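PDB 3AII: glutamyl-tRNA synthetase from Methanothermobacter thermautotrophicus, which attaches glutamate to tRNA, probably by first activating it with ATP to a glutamyl adenylate and then transferring it to the acceptor end. Local coordinates for residues I516-D527 with R538-F548. Sequence-based numbering, arbitrary orientation.
Sequences IEADASELEVDD and RLDSAGPGMVF
Asp526 OD2 takes two N-H groups from Arg538: a salt bridge from NH1 at 2.8 Å, close to the guanidinium plane, and a weak, bent bond from NE. The arginine chain, extended from CG to NE, runs beside Asp526, with carboxylate and guanidinium planes turned 39° apart. The far end of the same guanidinium gives NH2 in plane to the anti lone pair of Asp540 OD2 (3.0 Å). Arginine's several N-H groups thus let one side chain serve two aspartates, which should limit rotation of the guanidinium; Arg360 also pairs with Asp540.

Behind this network the backbones pair around Leu539. Its carbonyl O receives Asp526 N at 2.9 Å, and its own N donates to Asp527 O. The type II turn from Glu524 to Asp527 presents both groups, and Asp527 OD1 accepts a nearly straight hydrogen bond from Glu524 N (2.8 Å), met from above the carboxylate plane. Val525 packs on the end of the strand, CG1 3.4 Å from Asp540 O and CG2 against Ser541 and Ala542.

On the apolar inner side, Leu539's two branched methyls reach two partners at once: CD2 meets Leu523 CB at 3.8 Å, while CD1 sits over the centre of one Phe548 ring face. Leu523 CD1 approaches that ring's edge, and Ile516 CD1 touches Phe548 CZ (3.9 Å). Met546's flexible thioether chain, bent at chi3 (-99°), lays CE against both Ile516 CG2 and the small Ala520 CB.

The connection between strands 511-516 and 528-531 thus closes over the hairpin 535-552 in the anticodon-binding region, with buried hydrocarbon inside and paired charges, probably stabilising one another, toward the exposed turn.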
# COMPACT_ATOMS: atom_id res chain seq x y z
N ILE A 516 -25.37 -17.79 -5.00
CA ILE A 516 -24.96 -18.00 -3.62
C ILE A 516 -26.19 -18.42 -2.81
O ILE A 516 -27.32 -18.12 -3.17
CB ILE A 516 -24.27 -16.71 -3.05
CG1 ILE A 516 -23.58 -16.98 -1.71
CG2 ILE A 516 -25.28 -15.54 -2.97
CD1 ILE A 516 -22.60 -15.87 -1.28
N GLU A 517 -25.96 -19.15 -1.73
CA GLU A 517 -27.08 -19.62 -0.93
C GLU A 517 -27.86 -18.48 -0.25
O GLU A 517 -27.32 -17.40 -0.02
CB GLU A 517 -26.59 -20.65 0.09
CG GLU A 517 -25.81 -20.04 1.24
CD GLU A 517 -25.29 -21.12 2.16
OE1 GLU A 517 -25.96 -21.41 3.18
OE2 GLU A 517 -24.22 -21.67 1.86
N ALA A 518 -29.13 -18.75 0.03
CA ALA A 518 -30.07 -17.75 0.55
C ALA A 518 -29.58 -16.96 1.75
O ALA A 518 -29.82 -15.76 1.85
CB ALA A 518 -31.41 -18.42 0.89
N ASP A 519 -28.89 -17.62 2.68
CA ASP A 519 -28.43 -16.93 3.89
C ASP A 519 -27.46 -15.77 3.67
O ASP A 519 -27.33 -14.89 4.52
CB ASP A 519 -27.83 -17.92 4.88
CG ASP A 519 -28.89 -18.61 5.71
OD1 ASP A 519 -29.92 -17.98 6.02
OD2 ASP A 519 -28.68 -19.80 6.05
N ALA A 520 -26.76 -15.77 2.54
CA ALA A 520 -25.85 -14.70 2.20
C ALA A 520 -26.56 -13.35 2.22
O ALA A 520 -25.94 -12.33 2.44
CB ALA A 520 -25.21 -14.96 0.84
N SER A 521 -27.88 -13.36 2.02
CA SER A 521 -28.64 -12.10 2.04
C SER A 521 -28.59 -11.38 3.39
O SER A 521 -28.92 -10.20 3.47
CB SER A 521 -30.10 -12.34 1.62
OG SER A 521 -30.77 -13.19 2.53
N GLU A 522 -28.19 -12.10 4.44
CA GLU A 522 -27.99 -11.49 5.76
C GLU A 522 -26.74 -10.61 5.88
O GLU A 522 -26.58 -9.86 6.84
CB GLU A 522 -27.95 -12.59 6.84
CG GLU A 522 -26.60 -13.33 6.91
CD GLU A 522 -26.69 -14.62 7.71
OE1 GLU A 522 -27.66 -14.79 8.48
OE2 GLU A 522 -25.79 -15.48 7.58
N LEU A 523 -25.84 -10.72 4.91
CA LEU A 523 -24.58 -9.99 4.96
C LEU A 523 -24.77 -8.50 4.69
O LEU A 523 -25.69 -8.11 3.96
CB LEU A 523 -23.59 -10.57 3.95
CG LEU A 523 -23.22 -12.03 4.19
CD1 LEU A 523 -22.57 -12.64 2.95
CD2 LEU A 523 -22.32 -12.13 5.42
N GLU A 524 -23.90 -7.70 5.28
CA GLU A 524 -23.88 -6.27 5.01
C GLU A 524 -22.55 -5.91 4.40
O GLU A 524 -21.55 -6.59 4.62
CB GLU A 524 -24.11 -5.49 6.30
CG GLU A 524 -25.52 -5.67 6.87
CD GLU A 524 -25.70 -5.01 8.23
OE1 GLU A 524 -26.85 -4.69 8.58
OE2 GLU A 524 -24.69 -4.80 8.94
N VAL A 525 -22.53 -4.82 3.64
CA VAL A 525 -21.28 -4.30 3.09
C VAL A 525 -20.19 -4.19 4.17
O VAL A 525 -20.45 -3.74 5.29
CB VAL A 525 -21.51 -2.95 2.36
CG1 VAL A 525 -20.18 -2.35 1.91
CG2 VAL A 525 -22.46 -3.16 1.18
N ASP A 526 -18.99 -4.62 3.80
CA ASP A 526 -17.81 -4.71 4.67
C ASP A 526 -17.64 -6.07 5.34
O ASP A 526 -16.57 -6.37 5.86
CB ASP A 526 -17.77 -3.60 5.73
CG ASP A 526 -17.66 -2.21 5.13
OD1 ASP A 526 -18.09 -1.25 5.80
OD2 ASP A 526 -17.15 -2.08 4.00
N ASP A 527 -18.69 -6.89 5.35
CA ASP A 527 -18.53 -8.24 5.90
C ASP A 527 -17.52 -9.03 5.06
O ASP A 527 -17.50 -8.92 3.83
CB ASP A 527 -19.86 -8.99 5.94
CG ASP A 527 -20.78 -8.49 7.04
OD1 ASP A 527 -21.97 -8.85 7.01
OD2 ASP A 527 -20.30 -7.74 7.92
N ARG A 538 -14.61 -9.97 0.45
CA ARG A 538 -15.34 -8.94 1.18
C ARG A 538 -16.56 -8.52 0.37
O ARG A 538 -16.47 -8.31 -0.85
CB ARG A 538 -14.42 -7.73 1.41
CG ARG A 538 -15.15 -6.54 2.00
CD ARG A 538 -14.20 -5.32 2.20
NE ARG A 538 -15.03 -4.11 2.29
CZ ARG A 538 -15.53 -3.49 1.23
NH1 ARG A 538 -16.32 -2.44 1.40
NH2 ARG A 538 -15.25 -3.91 0.00
N LEU A 539 -17.71 -8.38 1.03
CA LEU A 539 -18.92 -7.88 0.38
C LEU A 539 -18.79 -6.36 0.16
O LEU A 539 -18.67 -5.58 1.11
CB LEU A 539 -20.17 -8.18 1.20
CG LEU A 539 -21.46 -7.70 0.52
CD1 LEU A 539 -21.70 -8.44 -0.80
CD2 LEU A 539 -22.68 -7.88 1.44
N ASP A 540 -18.84 -5.97 -1.11
CA ASP A 540 -18.57 -4.58 -1.51
C ASP A 540 -19.86 -3.82 -1.77
O ASP A 540 -19.96 -2.61 -1.50
CB ASP A 540 -17.68 -4.56 -2.75
CG ASP A 540 -17.22 -3.16 -3.12
OD1 ASP A 540 -17.71 -2.64 -4.14
OD2 ASP A 540 -16.39 -2.57 -2.38
N SER A 541 -20.86 -4.52 -2.29
CA SER A 541 -22.18 -3.92 -2.46
C SER A 541 -23.26 -4.98 -2.32
O SER A 541 -23.10 -6.10 -2.80
CB SER A 541 -22.28 -3.17 -3.79
OG SER A 541 -21.96 -4.01 -4.88
N ALA A 542 -24.35 -4.62 -1.65
CA ALA A 542 -25.39 -5.59 -1.32
C ALA A 542 -26.42 -5.73 -2.43
O ALA A 542 -26.43 -4.95 -3.38
CB ALA A 542 -26.07 -5.22 -0.00
N GLY A 543 -27.29 -6.72 -2.29
CA GLY A 543 -28.29 -7.03 -3.31
C GLY A 543 -29.25 -5.89 -3.57
O GLY A 543 -29.23 -4.89 -2.85
N PRO A 544 -30.09 -6.03 -4.60
CA PRO A 544 -30.12 -7.22 -5.46
C PRO A 544 -28.82 -7.37 -6.24
O PRO A 544 -28.32 -6.40 -6.81
CB PRO A 544 -31.28 -6.93 -6.42
CG PRO A 544 -32.08 -5.86 -5.76
CD PRO A 544 -31.10 -5.04 -5.00
N GLY A 545 -28.27 -8.57 -6.25
CA GLY A 545 -27.03 -8.82 -6.95
C GLY A 545 -25.85 -8.41 -6.09
O GLY A 545 -25.24 -7.36 -6.30
N MET A 546 -25.52 -9.26 -5.12
CA MET A 546 -24.35 -9.04 -4.28
C MET A 546 -23.06 -9.01 -5.10
O MET A 546 -22.84 -9.83 -5.99
CB MET A 546 -24.27 -10.14 -3.23
CG MET A 546 -25.22 -9.96 -2.08
SD MET A 546 -25.23 -11.46 -1.07
CE MET A 546 -26.68 -12.27 -1.68
N VAL A 547 -22.18 -8.08 -4.77
CA VAL A 547 -20.86 -8.05 -5.38
C VAL A 547 -19.78 -8.16 -4.31
O VAL A 547 -19.71 -7.34 -3.41
CB VAL A 547 -20.65 -6.76 -6.18
CG1 VAL A 547 -19.28 -6.75 -6.82
CG2 VAL A 547 -21.75 -6.62 -7.23
N PHE A 548 -18.94 -9.19 -4.42
CA PHE A 548 -17.82 -9.40 -3.51
C PHE A 548 -16.53 -9.08 -4.23
O PHE A 548 -16.44 -9.22 -5.45
CB PHE A 548 -17.72 -10.88 -3.10
CG PHE A 548 -18.91 -11.38 -2.32
CD1 PHE A 548 -20.02 -11.89 -2.96
CD2 PHE A 548 -18.89 -11.36 -0.93
CE1 PHE A 548 -21.11 -12.37 -2.24
CE2 PHE A 548 -19.97 -11.83 -0.20
CZ PHE A 548 -21.09 -12.34 -0.86